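Local coordinates for protein ATP-dependent RNA helicase HrpB (Escherichia coli, PDB 6EUD) that hydrolyses ATP to ADP and phosphate and belongs to the DEAH/RHA group of RNA helicases, with single-stranded RNA as its expected ligand, at residues Arg769-Ser772 and Asp773-Lys776; Ala391-Arg394 and Leu395-Leu399. All blocks are in the same frame, centred on the assembly; numbering follows the deposited sequence.

Contact 1. Residues Arg769-Ser772 and Asp773-Lys776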
loop_
_atom_site.group_PDB
_atom_site.type_symbol
_atom_site.label_atom_id
_atom_site.label_comp_id
_atom_site.label_asym_id
_atom_site.label_seq_id
_atom_site.Cartn_x
_atom_site.Cartn_y
_atom_site.Cartn_z
ATOM N N ARG A 769 33.697 -34.098 5.480
ATOM C CA ARG A 769 33.994 -33.078 4.492
ATOM C C ARG A 769 35.268 -32.380 4.911
ATOM O O ARG A 769 35.599 -31.312 4.405
ATOM C CB ARG A 769 32.838 -32.089 4.326
ATOM C CG ARG A 769 32.515 -31.273 5.535
ATOM C CD ARG A 769 31.450 -30.263 5.191
ATOM N NE ARG A 769 31.087 -29.468 6.362
ATOM C CZ ARG A 769 30.259 -28.435 6.320
ATOM N NH1 ARG A 769 29.716 -28.077 5.160
ATOM N NH2 ARG A 769 29.983 -27.764 7.424
ATOM N N ASP A 770 35.979 -33.006 5.843
ATOM C CA ASP A 770 37.309 -32.567 6.232
ATOM C C ASP A 770 38.264 -33.738 6.025
ATOM O O ASP A 770 38.772 -34.313 6.998
ATOM C CB ASP A 770 37.344 -32.097 7.690
ATOM C CG ASP A 770 36.260 -31.080 8.014
ATOM O OD1 ASP A 770 36.514 -29.869 7.856
ATOM O OD2 ASP A 770 35.165 -31.482 8.457
ATOM N N LEU A 771 38.491 -34.097 4.763
ATOM C CA LEU A 771 39.317 -35.248 4.414
ATOM C C LEU A 771 40.673 -35.221 5.109
ATOM O O LEU A 771 41.139 -36.262 5.578
ATOM C CB LEU A 771 39.510 -35.335 2.898
ATOM C CG LEU A 771 40.441 -36.411 2.334
ATOM C CD1 LEU A 771 39.972 -37.840 2.649
ATOM C CD2 LEU A 771 40.582 -36.198 0.832
ATOM N N SER A 772 41.283 -34.038 5.195
ATOM C CA SER A 772 42.567 -33.861 5.879
ATOM C C SER A 772 42.517 -34.297 7.347
ATOM O O SER A 772 43.430 -34.965 7.832
ATOM C CB SER A 772 43.016 -32.407 5.782
ATOM O OG SER A 772 44.309 -32.249 6.327
ATOM N N ASP A 773 41.450 -33.930 8.050
ATOM C CA ASP A 773 41.243 -34.396 9.421
ATOM C C ASP A 773 41.053 -35.904 9.491
ATOM O O ASP A 773 41.397 -36.541 10.484
ATOM C CB ASP A 773 40.026 -33.723 10.057
ATOM C CG ASP A 773 40.283 -32.288 10.416
ATOM O OD1 ASP A 773 41.467 -31.888 10.406
ATOM O OD2 ASP A 773 39.307 -31.565 10.717
ATOM N N PHE A 774 40.473 -36.479 8.446
ATOM C CA PHE A 774 40.176 -37.898 8.471
ATOM C C PHE A 774 41.455 -38.738 8.391
ATOM O O PHE A 774 41.651 -39.662 9.186
ATOM C CB PHE A 774 39.231 -38.280 7.340
ATOM C CG PHE A 774 39.057 -39.747 7.201
ATOM C CD1 PHE A 774 38.306 -40.461 8.128
ATOM C CD2 PHE A 774 39.683 -40.434 6.171
ATOM C CE1 PHE A 774 38.164 -41.846 8.013
ATOM C CE2 PHE A 774 39.549 -41.809 6.049
ATOM C CZ PHE A 774 38.786 -42.517 6.973
ATOM N N TRP A 775 42.313 -38.410 7.430
ATOM C CA TRP A 775 43.609 -39.065 7.312
ATOM C C TRP A 775 44.382 -39.052 8.644
ATOM O O TRP A 775 44.942 -40.069 9.050
ATOM C CB TRP A 775 44.464 -38.400 6.227
ATOM C CG TRP A 775 43.999 -38.523 4.778
ATOM C CD1 TRP A 775 44.146 -37.574 3.805
ATOM C CD2 TRP A 775 43.338 -39.640 4.142
ATOM N NE1 TRP A 775 43.628 -38.021 2.616
ATOM C CE2 TRP A 775 43.129 -39.287 2.792
ATOM C CE3 TRP A 775 42.899 -40.895 4.583
ATOM C CZ2 TRP A 775 42.513 -40.148 1.873
ATOM C CZ3 TRP A 775 42.292 -41.748 3.672
ATOM C CH2 TRP A 775 42.103 -41.370 2.334
ATOM N N LYS A 776 44.404 -37.901 9.317
ATOM C CA LYS A 776 45.099 -37.768 10.598
ATOM C C LYS A 776 44.298 -38.350 11.766
ATOM O O LYS A 776 44.863 -38.704 12.796
ATOM C CB LYS A 776 45.415 -36.296 10.877
ATOM C CG LYS A 776 46.370 -35.657 9.888
ATOM C CD LYS A 776 46.375 -34.139 10.022
ATOM C CE LYS A 776 47.387 -33.498 9.075
ATOM N NZ LYS A 776 48.810 -33.762 9.475
#

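Contact 2. Residues Ala391-Arg394 and Leu395-Leu399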
loop_
_atom_site.group_PDB
_atom_site.type_symbol
_atom_site.label_atom_id
_atom_site.label_comp_id
_atom_site.label_asym_id
_atom_site.label_seq_id
_atom_site.Cartn_x
_atom_site.Cartn_y
_atom_site.Cartn_z
ATOM N N ALA A 391 0.747 -2.074 -7.505
ATOM C CA ALA A 391 -0.705 -2.142 -7.693
ATOM C C ALA A 391 -1.178 -0.923 -8.474
ATOM O O ALA A 391 -1.976 -1.069 -9.395
ATOM C CB ALA A 391 -1.437 -2.248 -6.354
ATOM N N ALA A 392 -0.669 0.264 -8.130
ATOM C CA ALA A 392 -0.974 1.483 -8.891
ATOM C C ALA A 392 -0.584 1.376 -10.380
ATOM O O ALA A 392 -1.393 1.669 -11.270
ATOM C CB ALA A 392 -0.295 2.686 -8.254
ATOM N N LYS A 393 0.651 0.956 -10.649
ATOM C CA LYS A 393 1.108 0.756 -12.023
ATOM C C LYS A 393 0.160 -0.177 -12.785
ATOM O O LYS A 393 -0.286 0.150 -13.889
ATOM C CB LYS A 393 2.527 0.201 -12.031
ATOM C CG LYS A 393 3.132 0.002 -13.408
ATOM C CD LYS A 393 4.507 -0.653 -13.262
ATOM C CE LYS A 393 5.243 -0.823 -14.589
ATOM N NZ LYS A 393 5.788 0.458 -15.141
ATOM N N ARG A 394 -0.180 -1.314 -12.175
ATOM C CA ARG A 394 -1.077 -2.267 -12.821
ATOM C C ARG A 394 -2.423 -1.645 -13.131
ATOM O O ARG A 394 -2.931 -1.825 -14.231
ATOM C CB ARG A 394 -1.260 -3.526 -11.972
ATOM C CG ARG A 394 -0.049 -4.437 -12.034
ATOM C CD ARG A 394 -0.312 -5.799 -11.423
ATOM N NE ARG A 394 -0.641 -5.684 -10.009
ATOM C CZ ARG A 394 0.252 -5.699 -9.026
ATOM N NH1 ARG A 394 1.542 -5.839 -9.309
ATOM N NH2 ARG A 394 -0.148 -5.581 -7.767
ATOM N N LEU A 395 -2.991 -0.896 -12.190
ATOM C CA LEU A 395 -4.266 -0.227 -12.446
ATOM C C LEU A 395 -4.180 0.774 -13.608
ATOM O O LEU A 395 -5.077 0.825 -14.450
ATOM C CB LEU A 395 -4.768 0.494 -11.189
ATOM C CG LEU A 395 -5.990 1.414 -11.389
ATOM C CD1 LEU A 395 -7.198 0.673 -12.004
ATOM C CD2 LEU A 395 -6.401 2.054 -10.069
ATOM N N LEU A 396 -3.113 1.573 -13.640
ATOM C CA LEU A 396 -2.939 2.566 -14.694
ATOM C C LEU A 396 -2.820 1.871 -16.047
ATOM O O LEU A 396 -3.314 2.383 -17.068
ATOM C CB LEU A 396 -1.714 3.456 -14.413
ATOM C CG LEU A 396 -1.853 4.419 -13.222
ATOM C CD1 LEU A 396 -0.697 5.393 -13.148
ATOM C CD2 LEU A 396 -3.154 5.207 -13.292
ATOM N N GLN A 397 -2.187 0.697 -16.052
ATOM C CA GLN A 397 -2.137 -0.133 -17.257
ATOM C C GLN A 397 -3.542 -0.537 -17.699
ATOM O O GLN A 397 -3.903 -0.358 -18.858
ATOM C CB GLN A 397 -1.267 -1.366 -17.020
ATOM C CG GLN A 397 0.210 -1.087 -17.205
ATOM C CD GLN A 397 1.114 -2.050 -16.454
ATOM O OE1 GLN A 397 0.650 -2.964 -15.767
ATOM N NE2 GLN A 397 2.422 -1.824 -16.556
ATOM N N MET A 398 -4.336 -1.061 -16.766
ATOM C CA MET A 398 -5.717 -1.433 -17.050
ATOM C C MET A 398 -6.489 -0.264 -17.684
ATOM O O MET A 398 -7.305 -0.464 -18.585
ATOM C CB MET A 398 -6.434 -1.908 -15.771
ATOM C CG MET A 398 -7.817 -2.554 -16.019
ATOM S SD MET A 398 -8.887 -2.735 -14.572
ATOM C CE MET A 398 -9.692 -1.139 -14.517
ATOM N N LEU A 399 -6.222 0.948 -17.207
ATOM C CA LEU A 399 -6.943 2.138 -17.650
ATOM C C LEU A 399 -6.406 2.707 -18.959
ATOM O O LEU A 399 -6.963 3.656 -19.503
ATOM C CB LEU A 399 -6.896 3.212 -16.551
ATOM C CG LEU A 399 -7.579 2.809 -15.225
ATOM C CD1 LEU A 399 -7.341 3.861 -14.160
ATOM C CD2 LEU A 399 -9.098 2.524 -15.423
#

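Contact 1. Residues Arg769-Ser772 and Asp773-Lys776
One face of the W775 indole is covered by L771, whose CD1 methyl sits 3.3 Å above the ring plane, offset toward the rim; its nearest ring atoms are CE2 and CZ2, with L771 CD1 to W775 CE2 at 3.5 Å. This is an i to i+4 CH-pi type of packing in the first turn of the short helix 771-776, which follows strand 764-768 in the C-terminal part of HrpB. L771 comes at the indole obliquely, with CG near NE1 and CD1 over the CE2-CZ2 edge of the six-membered ring. The spacing puts both residues on one flank of the helix, and the first torsion of L771 (chi1 175°, CG anti to the backbone N) brings CD1 over the ring. At the ring's polar corner NE1 donates to E740 O, which fixes how the indole is rotated, and Y779 meets W775 edge-to-face.

In the backbone, L771 O accepts from W775 N at 3.1 Å and only weakly from F774 N, which also donates to D770 O. K776 N to S772 O is long and weak at 3.4 Å. The F774 ring, on an adjoining flank, packs on M734 and on L757 of strand 751-758.

D770 holds the N-cap position but makes no capping bond with its side chain. It runs beside D773, their carboxylates 23° from coplanar: two like charges near each other, a mild repulsion that solvent probably softens since both residues are exposed. D770 OD1 lies 4.3 Å from D773 OD2.

Contact 2. Residues Ala391-Arg394 and Leu395-Leu399
K393 and Q397 pack one turn apart on the last turns of helix 386-398, a local i to i+4 contact on ordinary alpha-helical geometry. Four successive i to i+4 backbone bonds hold this part of the helix: L395 N to A391 O, L396 N to A392 O, Q397 N to K393 O and M398 N to R394 O. The third of them joins the same pair whose side chains meet.

The side chains of K393 and Q397 cross at a slant, aliphatic lysine against amide. K393 CG starts anti to its backbone N (chi1 -178°) and the chain runs straight until it bends at the last torsion. Q397 NE2 therefore lies against the methylenes, 3.6 Å from K393 CE and 3.7 Å from K393 CG, in van der Waals contact. The ammonium group is engaged elsewhere, in a salt bridge from NZ to E405.

The OE1 end of the amide points at R394, three residues earlier: Q397 OE1 approaches R394 CA at 3.5 Å and R394 CG at 4.1 Å. Beyond that the arginine departs. Its chain bends at chi3 (-62°) and folds back along the helix until one face of the guanidinium lies over A391 N, which is 3.5 Å above the plane and offset toward the rim. Guanidinium and amide planes stand 57° apart.

L396 is buried on a different side of the helix, its CG 3.4 Å from A392 O. There A392 and L396 pack against L364 of helix 361-370. L395 and L399 touch R422 of helix 421-429, and K393, L396 and Q397 all reach L402 in strand 402-403.

Overall arrangement
Both contacts are local, contact 1 at the start of helix 771-776 and contact 2 near the end of helix 386-398, but they belong to distant parts of the molecule: their centres are 59 Å apart and their nearest atoms about 39 Å, so they do not touch. Contact 2 comes first in the chain, its centre about 14 Å from the centre of the chain, where helix 386-398 packs among neighbouring helices; the centre of contact 1 lies about 54 Å from that point, in the C-terminal part. Neither lies near the predicted ATP-binding residues or the DEFH box. The M398 side chain of contact 2 is about 4 Å from a bound 1,2-ethanediol, probably picked up from the crystallisation liquor.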